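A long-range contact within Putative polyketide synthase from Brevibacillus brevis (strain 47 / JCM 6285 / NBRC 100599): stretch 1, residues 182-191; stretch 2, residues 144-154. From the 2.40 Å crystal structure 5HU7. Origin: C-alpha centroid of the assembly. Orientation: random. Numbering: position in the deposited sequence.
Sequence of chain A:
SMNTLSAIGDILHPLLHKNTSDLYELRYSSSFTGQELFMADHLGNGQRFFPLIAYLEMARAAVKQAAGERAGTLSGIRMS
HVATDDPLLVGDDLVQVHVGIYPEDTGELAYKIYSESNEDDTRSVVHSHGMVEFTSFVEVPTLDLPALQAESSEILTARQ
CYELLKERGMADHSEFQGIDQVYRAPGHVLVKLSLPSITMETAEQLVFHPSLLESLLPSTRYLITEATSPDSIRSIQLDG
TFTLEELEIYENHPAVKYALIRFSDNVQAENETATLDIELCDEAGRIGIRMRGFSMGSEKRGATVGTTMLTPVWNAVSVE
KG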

# COMPACT_ATOMS: atom_id res chain seq x y z
N VAL A 182 -7.31 25.53 -33.65
CA VAL A 182 -8.47 25.89 -32.84
C VAL A 182 -9.58 26.32 -33.75
O VAL A 182 -9.42 27.28 -34.48
CB VAL A 182 -8.13 26.98 -31.81
CG1 VAL A 182 -9.37 27.42 -31.05
CG2 VAL A 182 -7.07 26.48 -30.85
N TYR A 183 -10.72 25.66 -33.64
CA TYR A 183 -11.96 25.99 -34.36
C TYR A 183 -12.83 26.86 -33.45
O TYR A 183 -13.29 26.38 -32.44
CB TYR A 183 -12.72 24.72 -34.68
CG TYR A 183 -12.03 23.80 -35.66
CD1 TYR A 183 -11.18 22.80 -35.23
CD2 TYR A 183 -12.36 23.83 -37.01
CE1 TYR A 183 -10.61 21.90 -36.12
CE2 TYR A 183 -11.81 22.92 -37.91
CZ TYR A 183 -10.92 21.97 -37.46
OH TYR A 183 -10.37 21.07 -38.34
N ARG A 184 -13.08 28.11 -33.82
CA ARG A 184 -13.91 28.98 -33.00
C ARG A 184 -15.26 29.16 -33.60
O ARG A 184 -15.41 29.49 -34.77
CB ARG A 184 -13.31 30.39 -32.81
CG ARG A 184 -14.17 31.21 -31.79
CD ARG A 184 -13.78 32.64 -31.53
NE ARG A 184 -13.77 33.45 -32.75
CZ ARG A 184 -14.86 33.97 -33.33
NH1 ARG A 184 -16.07 33.75 -32.83
NH2 ARG A 184 -14.74 34.70 -34.44
N ALA A 185 -16.23 29.13 -32.73
CA ALA A 185 -17.58 29.41 -33.12
C ALA A 185 -18.16 30.28 -32.03
O ALA A 185 -17.60 30.35 -30.93
CB ALA A 185 -18.37 28.12 -33.19
N PRO A 186 -19.31 30.92 -32.27
CA PRO A 186 -19.95 31.68 -31.19
C PRO A 186 -20.40 30.71 -30.08
O PRO A 186 -21.06 29.72 -30.38
CB PRO A 186 -21.14 32.34 -31.90
CG PRO A 186 -20.78 32.29 -33.35
CD PRO A 186 -20.13 30.97 -33.49
N GLY A 187 -19.91 30.92 -28.86
CA GLY A 187 -20.21 30.06 -27.72
C GLY A 187 -19.32 28.85 -27.49
O GLY A 187 -19.49 28.18 -26.46
N HIS A 188 -18.37 28.54 -28.42
CA HIS A 188 -17.46 27.40 -28.20
C HIS A 188 -16.14 27.48 -28.94
O HIS A 188 -16.01 28.18 -29.94
CB HIS A 188 -18.15 26.04 -28.52
CG HIS A 188 -18.30 25.70 -29.98
ND1 HIS A 188 -17.21 25.32 -30.77
CD2 HIS A 188 -19.42 25.59 -30.73
CE1 HIS A 188 -17.70 25.07 -31.98
NE2 HIS A 188 -19.02 25.20 -32.00
N VAL A 189 -15.17 26.71 -28.45
CA VAL A 189 -13.88 26.51 -29.09
C VAL A 189 -13.67 25.02 -29.14
O VAL A 189 -13.95 24.34 -28.17
CB VAL A 189 -12.69 27.27 -28.46
CG1 VAL A 189 -12.89 28.77 -28.57
CG2 VAL A 189 -12.47 26.89 -27.00
N LEU A 190 -13.29 24.49 -30.32
CA LEU A 190 -12.99 23.07 -30.48
C LEU A 190 -11.51 23.02 -30.75
O LEU A 190 -11.05 23.52 -31.77
CB LEU A 190 -13.80 22.40 -31.60
CG LEU A 190 -13.43 20.96 -31.90
CD1 LEU A 190 -13.95 20.03 -30.80
CD2 LEU A 190 -13.94 20.54 -33.29
N VAL A 191 -10.75 22.48 -29.80
CA VAL A 191 -9.31 22.45 -29.90
C VAL A 191 -8.87 21.10 -30.41
O VAL A 191 -9.23 20.09 -29.80
CB VAL A 191 -8.66 22.69 -28.50
CG1 VAL A 191 -7.15 22.73 -28.60
CG2 VAL A 191 -9.17 23.98 -27.88
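Stretch 2, residues 144-154: DLPALQAESSE

Stretch 1 is a tight beta hairpin. Strand 182-185 leads into a type II turn from Ala185 to His188, and strand 188-191 returns beside it. Backbone bonds pair Tyr183 with Leu190 and Ala185 with His188. Gly187 has a positive phi of 88°, where a CB would be jammed against the carbonyl O of the residue before.

Stretch 2 begins with Asp144 at the N-cap position of a helix. Residues 145-150 are helical, with phi near -60° and psi near -45° for most of them. Ser152 is extended at phi/psi -72/147, Ser153 kinks the chain at -93/-25, and Glu154 is in beta conformation at -145/153. The helix crosses strand 188-191 at a signed angle of -123°, with the axes 9.6 Å apart at closest approach. The segment after the helix runs along strand 182-185. The CA atoms of Ala185 and Ser152 are 4.3 Å apart.

Backbone pairing joins Arg184 and Glu154 in an antiparallel bridge, with CA atoms 5.3 Å apart. Arg184 N donates to Glu154 O at 2.9 Å, nearly straight. Glu154 N returns a weak bond to Arg184 O at 3.4 Å. The same Arg184 O takes a shorter bond from Ser153 N, at 2.8 Å, and a weak one from Ser153 OG, at 3.4 Å. Arg184 O thus accepts three of the four hydrogen bonds between the stretches, two of them weak.

The side chains of Arg184 and Glu154 lie on the same face of the sheet. Their charges attract only loosely, since Arg184 NH2 and Glu154 OE2 are 4.1 Å apart, beyond a salt bridge. Ser153 OG lies over one face of the guanidinium, 2.9 Å from Arg184 NH2, but the angle is too poor for a hydrogen bond.

Apolar packing is centred on the helix. Leu190 points toward it: its CD1 is 4.1 Å from Leu145 CD2, and its CD2 is 3.7 Å from Gln149 CG and 4.3 Å from Leu148 CB. Gln149 CG also sits over the face of the Tyr183 ring, 3.7 Å from the ring centroid, in a CH-pi contact. Ser152 OG approaches the edge of that ring, 3.8 Å from Tyr183 CD2. Ser152 OG donates to Gln149 O at 2.7 Å, a bond within stretch 2 that ties the segment back to the helix.

His188 also points toward stretch 2. His188 NE2 lies 3.9 Å from Leu148 CD2 and 3.6 Å from Glu151 OE2. No hydrogen bond forms there, and this buried nitrogen has no partner in the model. The contact buries 646 Å² in all.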

# COMPACT_ATOMS: atom_id res chain seq x y z
N ASP A 144 -20.37 15.44 -32.73
CA ASP A 144 -20.42 15.38 -34.18
C ASP A 144 -19.31 16.37 -34.59
O ASP A 144 -19.55 17.58 -34.66
CB ASP A 144 -21.82 15.78 -34.69
CG ASP A 144 -22.04 15.65 -36.19
OD1 ASP A 144 -21.12 15.20 -36.90
OD2 ASP A 144 -23.17 15.94 -36.65
N LEU A 145 -18.08 15.88 -34.75
CA LEU A 145 -16.91 16.73 -35.04
C LEU A 145 -17.03 17.48 -36.36
O LEU A 145 -16.90 18.70 -36.34
CB LEU A 145 -15.58 15.96 -34.94
CG LEU A 145 -15.25 15.37 -33.57
CD1 LEU A 145 -14.04 14.47 -33.66
CD2 LEU A 145 -15.06 16.46 -32.55
N PRO A 146 -17.36 16.81 -37.49
CA PRO A 146 -17.53 17.55 -38.76
C PRO A 146 -18.54 18.70 -38.69
O PRO A 146 -18.27 19.79 -39.20
CB PRO A 146 -18.00 16.47 -39.73
CG PRO A 146 -17.50 15.22 -39.19
CD PRO A 146 -17.57 15.36 -37.69
N ALA A 147 -19.68 18.48 -38.04
CA ALA A 147 -20.69 19.53 -37.87
C ALA A 147 -20.14 20.70 -37.03
O ALA A 147 -20.34 21.85 -37.40
CB ALA A 147 -21.93 18.97 -37.20
N LEU A 148 -19.42 20.40 -35.92
CA LEU A 148 -18.85 21.45 -35.05
C LEU A 148 -17.83 22.27 -35.80
O LEU A 148 -17.81 23.49 -35.67
CB LEU A 148 -18.23 20.85 -33.77
CG LEU A 148 -19.25 20.30 -32.76
CD1 LEU A 148 -18.56 19.38 -31.74
CD2 LEU A 148 -19.97 21.42 -32.01
N GLN A 149 -17.02 21.60 -36.61
CA GLN A 149 -16.00 22.23 -37.43
C GLN A 149 -16.59 23.11 -38.54
O GLN A 149 -16.06 24.18 -38.80
CB GLN A 149 -15.10 21.16 -38.05
CG GLN A 149 -14.26 20.41 -37.02
CD GLN A 149 -13.55 19.22 -37.64
OE1 GLN A 149 -13.65 18.95 -38.84
NE2 GLN A 149 -12.82 18.50 -36.83
N ALA A 150 -17.69 22.67 -39.19
CA ALA A 150 -18.33 23.44 -40.28
C ALA A 150 -19.02 24.71 -39.79
O ALA A 150 -19.19 25.65 -40.55
CB ALA A 150 -19.34 22.57 -41.01
N GLU A 151 -19.41 24.72 -38.53
CA GLU A 151 -20.08 25.83 -37.85
C GLU A 151 -19.13 27.02 -37.50
O GLU A 151 -19.61 28.12 -37.22
CB GLU A 151 -20.70 25.25 -36.54
CG GLU A 151 -21.65 26.15 -35.77
CD GLU A 151 -21.96 25.63 -34.38
OE1 GLU A 151 -22.02 24.40 -34.19
OE2 GLU A 151 -22.11 26.48 -33.46
N SER A 152 -17.80 26.84 -37.53
CA SER A 152 -16.87 27.85 -37.04
C SER A 152 -16.74 29.08 -37.94
O SER A 152 -16.89 29.02 -39.17
CB SER A 152 -15.50 27.24 -36.74
OG SER A 152 -15.01 26.40 -37.78
N SER A 153 -16.50 30.23 -37.28
CA SER A 153 -16.32 31.53 -37.91
C SER A 153 -14.82 31.79 -38.17
O SER A 153 -14.48 32.58 -39.04
CB SER A 153 -16.90 32.61 -37.02
OG SER A 153 -16.34 32.58 -35.72
N GLU A 154 -13.94 31.15 -37.38
CA GLU A 154 -12.50 31.25 -37.54
C GLU A 154 -11.85 29.92 -37.21
O GLU A 154 -12.37 29.15 -36.39
CB GLU A 154 -11.93 32.30 -36.57
CG GLU A 154 -12.11 33.73 -37.02
CD GLU A 154 -11.27 34.74 -36.26
OE1 GLU A 154 -10.43 34.31 -35.44
OE2 GLU A 154 -11.46 35.95 -36.49